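DNA-entry nuclease (Competence-specific nuclease) (Streptococcus agalactiae ILRI112, PDB 4QGO) probably cleaves DNA without sequence specificity, as a virulence-associated nuclease of the beta-beta-alpha (His-Me finger) superfamily. Local coordinates at residues N16-A21 against T175-N180; K123-D126 against S130-Q133. The protein carries 1 engineered substitution. One frame throughout, in Å; residues are numbered along the deposited sequence.

Contact 1 of 2, residues N16-A21 against T175-N180; sequences NNLKNA and TPLYRN
Ala-21 and Leu-177 pack helix 12-22 against the end of strand 170-177, an inner strand of the antiparallel sheet in this beta-beta-alpha nuclease. Leu-177 buries the most surface here. Its CB lies 4.1 Å from Ala-21 CB. Its CD1 reaches on to meet CD1 of Leu-18 at 3.9 Å, methyl against methyl. Leu-18 starts out pointing away from the strand. Its CG is anti to the backbone N (chi1 -178°), and it is the CD1 branch that comes back to the contact. One turn before Ala-21, Asn-17 covers the aliphatic part of Arg-179. Its ND2 sits 3.4 Å from Arg-179 CD and also lies against CG. The amide and guanidinium planes are almost perpendicular, 83° apart. The guanidinium of Arg-179 has its salt bridge outside the contact, NE to Asp-183, while NH1 still reaches the helix through a water. Two waters supply the polar links between helix and loop. One donates to Asn-17 OD1 and to the backbone O of Arg-179, and accepts from Asn-20 ND2. The other accepts from both Asn-17 ND2, at 2.9 Å, and Arg-179 NH1, at 3.1 Å.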
loop_
_atom_site.group_PDB
_atom_site.type_symbol
_atom_site.label_atom_id
_atom_site.label_comp_id
_atom_site.label_asym_id
_atom_site.label_seq_id
_atom_site.Cartn_x
_atom_site.Cartn_y
_atom_site.Cartn_z
ATOM N N ASN A 16 5.018 15.881 -8.384
ATOM C CA ASN A 16 5.184 16.944 -7.392
ATOM C C ASN A 16 4.617 16.526 -6.032
ATOM O O ASN A 16 5.242 16.728 -4.985
ATOM C CB ASN A 16 4.533 18.242 -7.876
ATOM C CG ASN A 16 5.294 18.884 -9.023
ATOM O OD1 ASN A 16 6.423 18.499 -9.328
ATOM N ND2 ASN A 16 4.680 19.879 -9.660
ATOM N N ASN A 17 3.432 15.924 -6.049
ATOM C CA ASN A 17 2.833 15.433 -4.813
ATOM C C ASN A 17 3.703 14.355 -4.171
ATOM O O ASN A 17 3.905 14.355 -2.952
ATOM C CB ASN A 17 1.415 14.922 -5.062
ATOM C CG ASN A 17 0.429 16.047 -5.302
ATOM O OD1 ASN A 17 0.570 17.132 -4.740
ATOM N ND2 ASN A 17 -0.570 15.799 -6.140
ATOM N N LEU A 18 4.224 13.454 -5.003
ATOM C CA LEU A 18 5.118 12.405 -4.528
ATOM C C LEU A 18 6.337 13.019 -3.841
ATOM O O LEU A 18 6.686 12.625 -2.734
ATOM C CB LEU A 18 5.544 11.492 -5.684
ATOM C CG LEU A 18 6.445 10.320 -5.303
ATOM C CD1 LEU A 18 5.765 9.442 -4.254
ATOM C CD2 LEU A 18 6.820 9.515 -6.540
ATOM N N LYS A 19 6.966 13.993 -4.493
ATOM C CA LYS A 19 8.137 14.652 -3.918
ATOM C C LYS A 19 7.827 15.316 -2.577
ATOM O O LYS A 19 8.619 15.225 -1.639
ATOM C CB LYS A 19 8.704 15.686 -4.894
ATOM C CG LYS A 19 9.889 16.462 -4.343
ATOM N N ASN A 20 6.677 15.979 -2.488
ATOM C CA ASN A 20 6.269 16.614 -1.239
ATOM C C ASN A 20 6.043 15.604 -0.123
ATOM O O ASN A 20 6.273 15.897 1.050
ATOM C CB ASN A 20 4.991 17.434 -1.434
ATOM C CG ASN A 20 5.188 18.620 -2.359
ATOM O OD1 ASN A 20 6.304 19.110 -2.534
ATOM N ND2 ASN A 20 4.095 19.095 -2.951
ATOM N N ALA A 21 5.584 14.412 -0.491
ATOM C CA ALA A 21 5.234 13.397 0.495
ATOM C C ALA A 21 6.428 12.587 0.993
ATOM O O ALA A 21 6.429 12.123 2.131
ATOM C CB ALA A 21 4.176 12.476 -0.070
ATOM N N THR A 175 2.942 3.069 4.209
ATOM C CA THR A 175 2.495 4.409 4.563
ATOM C C THR A 175 1.633 4.977 3.449
ATOM O O THR A 175 2.123 5.216 2.350
ATOM C CB THR A 175 3.686 5.350 4.778
ATOM O OG1 THR A 175 4.626 4.750 5.693
ATOM C CG2 THR A 175 3.224 6.691 5.346
ATOM N N PRO A 176 0.342 5.192 3.721
ATOM C CA PRO A 176 -0.477 5.934 2.752
ATOM C C PRO A 176 0.065 7.352 2.605
ATOM O O PRO A 176 0.342 8.014 3.620
ATOM C CB PRO A 176 -1.865 5.962 3.403
ATOM C CG PRO A 176 -1.841 4.847 4.439
ATOM C CD PRO A 176 -0.415 4.808 4.924
ATOM N N LEU A 177 0.233 7.802 1.364
ATOM C CA LEU A 177 0.714 9.165 1.097
ATOM C C LEU A 177 -0.468 10.059 0.725
ATOM O O LEU A 177 -1.209 9.752 -0.221
ATOM C CB LEU A 177 1.768 9.164 -0.013
ATOM C CG LEU A 177 2.976 8.250 0.195
ATOM C CD1 LEU A 177 3.961 8.425 -0.955
ATOM C CD2 LEU A 177 3.638 8.528 1.538
ATOM N N TYR A 178 -0.670 11.127 1.500
ATOM C CA TYR A 178 -1.748 12.095 1.266
ATOM C C TYR A 178 -1.156 13.401 0.743
ATOM O O TYR A 178 -0.048 13.781 1.130
ATOM C CB TYR A 178 -2.541 12.366 2.550
ATOM C CG TYR A 178 -3.178 11.123 3.158
ATOM C CD1 TYR A 178 -4.409 10.664 2.718
ATOM C CD2 TYR A 178 -2.536 10.410 4.165
ATOM C CE1 TYR A 178 -4.987 9.527 3.260
ATOM C CE2 TYR A 178 -3.112 9.281 4.722
ATOM C CZ TYR A 178 -4.334 8.840 4.264
ATOM O OH TYR A 178 -4.900 7.720 4.806
ATOM N N ARG A 179 -1.888 14.091 -0.133
ATOM C CA ARG A 179 -1.392 15.335 -0.735
ATOM C C ARG A 179 -1.297 16.449 0.285
ATOM O O ARG A 179 -0.516 17.390 0.124
ATOM C CB ARG A 179 -2.334 15.833 -1.826
ATOM C CG ARG A 179 -2.438 14.957 -3.064
ATOM C CD ARG A 179 -3.333 15.624 -4.106
ATOM N NE ARG A 179 -4.647 15.936 -3.556
ATOM C CZ ARG A 179 -5.541 16.718 -4.151
ATOM N NH1 ARG A 179 -5.262 17.277 -5.324
ATOM N NH2 ARG A 179 -6.712 16.947 -3.574
ATOM N N ASN A 180 -2.132 16.346 1.309
ATOM C CA ASN A 180 -2.318 17.408 2.282
ATOM C C ASN A 180 -2.965 16.833 3.530
ATOM O O ASN A 180 -3.214 15.627 3.625
ATOM C CB ASN A 180 -3.191 18.512 1.681
ATOM C CG ASN A 180 -4.526 17.991 1.184
ATOM O OD1 ASN A 180 -5.238 17.285 1.902
ATOM N ND2 ASN A 180 -4.861 18.316 -0.061
HETATM O O HOH W 1 -2.602 17.848 -6.705
HETATM O O HOH W 2 1.353 17.754 -2.203
#

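Contact 2 of 2, residues K123-D126 against S130-Q133; sequences KGWD and SNPQ
An Asx turn at Asn-131 forms one side of this contact, which lies in the long loop between helix 116-119 and strand 135-139 of the nuclease domain. Asn-131 meets Asp-126 and Trp-125, and the loop folds back on itself between them. The two ends of the Asn-131 amide do different work. OD1 accepts from the backbone N of Gln-133 at 2.9 Å and closes the turn. The donor comes in tilted from the carbonyl plane. ND2 donates across the loop to the backbone O of Asp-126 at 2.8 Å. That bond is nearly straight, with an N-H...O angle of 160°. It uses a lone pair of the carbonyl, and the acceptor lies close to the amide plane. Together the two bonds fix the rotation of a buried amide. The first torsion sends CG anti to the backbone N (chi1 178°), which carries the amide to Asp-126.

The carboxylate of Asp-126 stacks on this amide, with the two planes only 9° apart. The side chains run past each other in opposite directions. Asp-126 OD2 lies 3.4 Å from Asn-131 CB, at the start of the asparagine side chain. OD1 of the same carboxylate is bonded to Ser-128 OG, within the bend that joins the segments. Trp-125 makes a smaller contact. Its NE1 lies 3.7 Å from Asn-131 ND2, and the amide meets the ring obliquely. The NE1 hydrogen bond goes to Asn-55 OD1, and Asn-131 also touches Asn-55. The loop is thus joined to another part of the chain. At the other end of the contact, a water donates to Asp-126 OD2 at 2.8 Å and is hydrogen-bonded to Ser-130 OG at 2.9 Å.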
loop_
_atom_site.group_PDB
_atom_site.type_symbol
_atom_site.label_atom_id
_atom_site.label_comp_id
_atom_site.label_asym_id
_atom_site.label_seq_id
_atom_site.Cartn_x
_atom_site.Cartn_y
_atom_site.Cartn_z
ATOM N N LYS A 123 -1.442 -12.270 17.298
ATOM C CA LYS A 123 -2.385 -12.301 18.410
ATOM C C LYS A 123 -2.925 -10.924 18.780
ATOM O O LYS A 123 -2.156 -9.992 19.020
ATOM C CB LYS A 123 -1.722 -12.946 19.633
ATOM C CG LYS A 123 -2.620 -13.033 20.854
ATOM C CD LYS A 123 -3.897 -13.788 20.538
ATOM N N GLY A 124 -4.251 -10.807 18.799
ATOM C CA GLY A 124 -4.915 -9.603 19.272
ATOM C C GLY A 124 -5.197 -8.561 18.202
ATOM O O GLY A 124 -5.895 -7.576 18.442
ATOM N N TRP A 125 -4.649 -8.771 17.014
ATOM C CA TRP A 125 -4.769 -7.783 15.949
ATOM C C TRP A 125 -6.043 -7.930 15.132
ATOM O O TRP A 125 -6.450 -9.041 14.776
ATOM C CB TRP A 125 -3.547 -7.879 15.036
ATOM C CG TRP A 125 -3.495 -6.863 13.941
ATOM C CD1 TRP A 125 -3.436 -5.507 14.082
ATOM C CD2 TRP A 125 -3.452 -7.127 12.535
ATOM N NE1 TRP A 125 -3.381 -4.906 12.843
ATOM C CE2 TRP A 125 -3.383 -5.879 11.878
ATOM C CE3 TRP A 125 -3.458 -8.295 11.770
ATOM C CZ2 TRP A 125 -3.331 -5.768 10.487
ATOM C CZ3 TRP A 125 -3.402 -8.188 10.392
ATOM C CH2 TRP A 125 -3.350 -6.926 9.761
ATOM N N ASP A 126 -6.669 -6.799 14.819
ATOM C CA ASP A 126 -7.847 -6.811 13.971
ATOM C C ASP A 126 -7.410 -7.027 12.518
ATOM O O ASP A 126 -6.973 -6.099 11.833
ATOM C CB ASP A 126 -8.641 -5.512 14.159
ATOM C CG ASP A 126 -9.890 -5.453 13.308
ATOM O OD1 ASP A 126 -10.179 -6.429 12.584
ATOM O OD2 ASP A 126 -10.587 -4.419 13.366
ATOM N N SER A 130 -12.463 -4.538 8.027
ATOM C CA SER A 130 -13.012 -3.303 8.556
ATOM C C SER A 130 -12.184 -2.735 9.703
ATOM O O SER A 130 -12.694 -1.968 10.514
ATOM C CB SER A 130 -14.457 -3.510 9.008
ATOM O OG SER A 130 -14.533 -4.507 10.008
ATOM N N ASN A 131 -10.909 -3.109 9.779
ATOM C CA ASN A 131 -10.000 -2.440 10.705
ATOM C C ASN A 131 -9.779 -1.016 10.200
ATOM O O ASN A 131 -9.137 -0.828 9.169
ATOM C CB ASN A 131 -8.672 -3.200 10.774
ATOM C CG ASN A 131 -7.649 -2.530 11.688
ATOM O OD1 ASN A 131 -7.742 -1.339 11.994
ATOM N ND2 ASN A 131 -6.654 -3.299 12.111
ATOM N N PRO A 132 -10.312 -0.005 10.909
ATOM C CA PRO A 132 -10.325 1.352 10.349
ATOM C C PRO A 132 -8.943 1.991 10.280
ATOM O O PRO A 132 -8.786 3.032 9.641
ATOM C CB PRO A 132 -11.227 2.120 11.324
ATOM C CG PRO A 132 -11.045 1.396 12.626
ATOM C CD PRO A 132 -10.932 -0.058 12.248
ATOM N N GLN A 133 -7.954 1.391 10.932
ATOM C CA GLN A 133 -6.602 1.922 10.871
ATOM C C GLN A 133 -5.777 1.237 9.790
ATOM O O GLN A 133 -4.653 1.654 9.514
ATOM C CB GLN A 133 -5.890 1.757 12.222
ATOM C CG GLN A 133 -6.683 2.293 13.389
ATOM C CD GLN A 133 -5.806 2.710 14.551
ATOM O OE1 GLN A 133 -4.599 2.462 14.563
ATOM N NE2 GLN A 133 -6.413 3.350 15.537
HETATM O O HOH W 3 -13.266 -4.434 12.618
#

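Overall arrangement
The first helix of the chain, 12-22, supplies the first half of contact 1. Its partner, 154 residues on between the closest ends, is the end of strand 170-177 and the loop after it. Contact 1 thus closes a very long loop and ties the N-terminal helix to the large antiparallel sheet. Contact 2 is nested inside that loop. It is local, with three residues between its segments, and folds the chain back on itself just before strand 135-139, which pairs with 108-112 in a separate two-stranded sheet. The two contacts do not touch. Their centres are 25 Å apart and their nearest atoms about 7 Å apart.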